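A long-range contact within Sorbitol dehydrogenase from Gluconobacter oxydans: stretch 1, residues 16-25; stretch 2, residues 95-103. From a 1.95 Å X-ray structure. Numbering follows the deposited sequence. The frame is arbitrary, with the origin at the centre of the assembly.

Stretch 1 (16-25) APPYDIDGIK
Stretch 2 95-103: VRVMGALRD

Residues 16-25 form an irregular loop, and residues 95-103 run from one strand through a turn into another. The loop packs on the turn and the residues beside it, burying 423 Å² summed over both sides. No clear hydrogen bond crosses the contact, which is made by van der Waals packing of side chains against side chains and backbone. The CA atoms of Ala 16 and Val 97 lie 5.0 Å apart, and those of Pro 17 and Gly 99 lie 5.7 Å apart. Both stretches advance in the same direction between these two pairs.

The loop begins extended at Ala 16 (phi/psi -108/167) and Pro 17 (-52/129). It bends at Pro 18 (-81/50), extends again at Tyr 19 (-172/164), and takes helical angles at residues 21-23 without the regular bonds. Asp 22 N donates to Asp 20 OD1 at 2.9 Å, and Gly 23 N donates to Asp 20 O at 3.0 Å. Both bonds lie within the bend that leads to Ile 24.

Stretch 2 starts in strand at Val 95 (-133/144), which makes no contact. Arg 96 (-144/153) has chi1 p, chi2 t, chi3 m and chi4 162°. Its CA-to-CB bond points sideways, but the end of the side chain comes nearer the loop. Arg 96 NH2 lies 3.6 Å from Pro 18 CD, which sits at the guanidinium edge.

Val 97 (-99/119, chi1 t) meets Pro 17. Val 97 O is 3.1 Å from Pro 17 CD, and Val 97 CB is 4.3 Å from Pro 17 CD. Pro 17 N is 3.5 Å from Val 97 O, but proline nitrogen has no hydrogen to share. Met 98 is a selenomethionine (-86/133, all three chi angles m); its CA-to-CB bond points away.

Gly 99 (-118/-1) is the tightest point. Pro 17 CG is 3.7 Å from Gly 99 N, and Tyr 19 OH is 2.9 Å from Gly 99 C. Tyr 19 has chi1 p and chi2 77°; its CA-to-CB bond points sideways, but its end reaches the turn. A CB on Gly 99 would lie 2.8 Å from Tyr 19 OH, a clash, and 3.1 Å from Pro 17 CG, which is tight.

Ala 100 (-58/-34) has its N atom 3.0 Å from Tyr 19 OH. The angle is too poor for a hydrogen bond; the hydroxyl is satisfied elsewhere in the structure. The CA-to-CB bond of Leu 101 (-84/104, chi1 t, chi2 p) points away.

Arg 102 (-94/-11) loses the most area to the loop. Its CA-to-CB bond points toward the loop, with chi1 m, chi2 m, chi3 p and chi4 -129°. The side chain folds back to the turn, where Arg 102 NE donates to Gly 99 O at 2.7 Å and Arg 102 NH2 adds a weak bond to Gly 99 O at 3.3 Å. The CA-to-CB bonds of Ile 21 and Ile 24 point toward stretch 2. Ile 21 (chi1 t, chi2 t) covers one guanidinium face, with Ile 21 CD1 3.7 Å from Arg 102 CZ. Ile 24 (chi1 p, chi2 t) places Ile 24 CD1 3.6 Å from Arg 102 CG and 3.8 Å from Gly 99 O. Asp 103 (-159/149) lies beyond the contact.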

# COMPACT_ATOMS: atom_id res chain seq x y z
N ALA A 16 -9.66 -5.48 24.43
CA ALA A 16 -10.07 -6.76 23.88
C ALA A 16 -11.10 -6.53 22.79
O ALA A 16 -11.62 -5.42 22.64
CB ALA A 16 -10.66 -7.64 24.98
N PRO A 17 -11.41 -7.56 21.99
CA PRO A 17 -12.40 -7.39 20.93
C PRO A 17 -13.68 -6.79 21.51
O PRO A 17 -14.20 -7.29 22.51
CB PRO A 17 -12.60 -8.81 20.42
CG PRO A 17 -11.23 -9.40 20.59
CD PRO A 17 -10.83 -8.92 21.96
N PRO A 18 -14.20 -5.72 20.90
CA PRO A 18 -15.42 -5.06 21.37
C PRO A 18 -16.71 -5.76 20.93
O PRO A 18 -17.63 -5.12 20.42
CB PRO A 18 -15.30 -3.67 20.79
CG PRO A 18 -14.68 -3.95 19.45
CD PRO A 18 -13.59 -4.95 19.80
N TYR A 19 -16.77 -7.07 21.13
CA TYR A 19 -17.94 -7.86 20.75
C TYR A 19 -17.79 -9.28 21.28
O TYR A 19 -16.70 -9.69 21.67
CB TYR A 19 -18.08 -7.88 19.22
CG TYR A 19 -16.81 -8.33 18.52
CD1 TYR A 19 -16.45 -9.67 18.48
CD2 TYR A 19 -15.96 -7.40 17.94
CE1 TYR A 19 -15.27 -10.08 17.88
CE2 TYR A 19 -14.77 -7.79 17.33
CZ TYR A 19 -14.43 -9.13 17.30
OH TYR A 19 -13.27 -9.53 16.70
N ASP A 20 -18.89 -10.03 21.30
CA ASP A 20 -18.83 -11.41 21.78
C ASP A 20 -18.16 -12.24 20.69
O ASP A 20 -18.73 -12.45 19.62
CB ASP A 20 -20.25 -11.94 22.03
CG ASP A 20 -20.24 -13.22 22.84
OD1 ASP A 20 -19.33 -14.06 22.65
OD2 ASP A 20 -21.16 -13.40 23.67
N ILE A 21 -16.94 -12.69 20.96
CA ILE A 21 -16.19 -13.48 19.99
C ILE A 21 -16.91 -14.76 19.58
O ILE A 21 -16.67 -15.30 18.50
CB ILE A 21 -14.78 -13.82 20.53
CG1 ILE A 21 -13.97 -14.56 19.45
CG2 ILE A 21 -14.90 -14.67 21.79
CD1 ILE A 21 -12.64 -15.08 19.94
N ASP A 22 -17.79 -15.25 20.45
CA ASP A 22 -18.53 -16.48 20.16
C ASP A 22 -19.73 -16.25 19.25
O ASP A 22 -20.26 -17.19 18.67
CB ASP A 22 -19.01 -17.13 21.46
CG ASP A 22 -17.88 -17.41 22.43
OD1 ASP A 22 -16.90 -18.08 22.03
OD2 ASP A 22 -17.97 -16.95 23.59
N GLY A 23 -20.15 -14.99 19.13
CA GLY A 23 -21.30 -14.68 18.30
C GLY A 23 -21.04 -14.36 16.84
O GLY A 23 -21.96 -14.39 16.03
N ILE A 24 -19.79 -14.07 16.49
CA ILE A 24 -19.49 -13.73 15.11
C ILE A 24 -19.36 -14.95 14.20
O ILE A 24 -18.89 -16.01 14.62
CB ILE A 24 -18.20 -12.87 15.01
CG1 ILE A 24 -16.98 -13.66 15.49
CG2 ILE A 24 -18.36 -11.61 15.84
CD1 ILE A 24 -15.66 -12.91 15.37
N LYS A 25 -19.79 -14.78 12.95
CA LYS A 25 -19.74 -15.84 11.94
C LYS A 25 -19.03 -15.34 10.68
O LYS A 25 -19.13 -14.16 10.32
CB LYS A 25 -21.16 -16.29 11.59
CG LYS A 25 -21.91 -16.92 12.76
CD LYS A 25 -23.35 -17.23 12.40
CE LYS A 25 -24.04 -18.05 13.50
NZ LYS A 25 -24.10 -17.35 14.81
N VAL A 95 -2.55 -0.75 22.58
CA VAL A 95 -2.54 -2.13 22.10
C VAL A 95 -3.88 -2.82 22.31
O VAL A 95 -4.58 -2.57 23.29
CB VAL A 95 -1.41 -2.96 22.79
CG1 VAL A 95 -1.65 -3.05 24.28
CG2 VAL A 95 -1.35 -4.34 22.17
N ARG A 96 -4.24 -3.67 21.35
CA ARG A 96 -5.51 -4.38 21.41
C ARG A 96 -5.38 -5.79 20.85
O ARG A 96 -4.51 -6.06 20.02
CB ARG A 96 -6.57 -3.61 20.62
CG ARG A 96 -6.27 -3.49 19.13
CD ARG A 96 -7.27 -2.58 18.45
NE ARG A 96 -8.64 -3.03 18.68
CZ ARG A 96 -9.72 -2.28 18.51
NH1 ARG A 96 -9.60 -1.02 18.10
NH2 ARG A 96 -10.93 -2.78 18.75
N VAL A 97 -6.23 -6.69 21.33
CA VAL A 97 -6.24 -8.06 20.86
C VAL A 97 -7.35 -8.15 19.83
O VAL A 97 -8.52 -7.90 20.13
CB VAL A 97 -6.51 -9.05 22.02
CG1 VAL A 97 -6.55 -10.48 21.50
CG2 VAL A 97 -5.42 -8.90 23.07
N MSE A 98 -6.97 -8.48 18.60
CA MSE A 98 -7.89 -8.57 17.47
C MSE A 98 -8.58 -9.93 17.37
O MSE A 98 -7.92 -10.97 17.44
CB MSE A 98 -7.11 -8.31 16.19
CG MSE A 98 -6.35 -6.99 16.18
SE MSE A 98 -7.47 -5.54 15.63
CE MSE A 98 -7.57 -6.02 13.76
N GLY A 99 -9.89 -9.93 17.16
CA GLY A 99 -10.61 -11.18 17.05
C GLY A 99 -11.32 -11.46 15.73
O GLY A 99 -11.91 -12.53 15.56
N ALA A 100 -11.25 -10.53 14.78
CA ALA A 100 -11.91 -10.69 13.48
C ALA A 100 -11.53 -11.94 12.67
O ALA A 100 -12.37 -12.49 11.96
CB ALA A 100 -11.71 -9.44 12.63
N LEU A 101 -10.28 -12.36 12.77
CA LEU A 101 -9.78 -13.53 12.04
C LEU A 101 -10.14 -14.77 12.85
O LEU A 101 -9.49 -15.05 13.86
CB LEU A 101 -8.27 -13.43 11.87
CG LEU A 101 -7.54 -14.49 11.04
CD1 LEU A 101 -8.05 -14.48 9.61
CD2 LEU A 101 -6.05 -14.21 11.08
N ARG A 102 -11.16 -15.50 12.41
CA ARG A 102 -11.62 -16.67 13.16
C ARG A 102 -11.05 -18.02 12.76
O ARG A 102 -11.24 -19.01 13.46
CB ARG A 102 -13.15 -16.73 13.13
CG ARG A 102 -13.83 -15.65 13.98
CD ARG A 102 -13.52 -15.82 15.46
NE ARG A 102 -12.28 -15.15 15.86
CZ ARG A 102 -11.29 -15.73 16.54
NH1 ARG A 102 -11.39 -17.00 16.90
NH2 ARG A 102 -10.21 -15.03 16.87
N ASP A 103 -10.35 -18.08 11.63
CA ASP A 103 -9.74 -19.33 11.21
C ASP A 103 -8.61 -19.02 10.24
O ASP A 103 -8.66 -18.03 9.51
CB ASP A 103 -10.76 -20.24 10.53
CG ASP A 103 -10.43 -21.72 10.70
OD1 ASP A 103 -9.24 -22.05 10.92
OD2 ASP A 103 -11.35 -22.56 10.59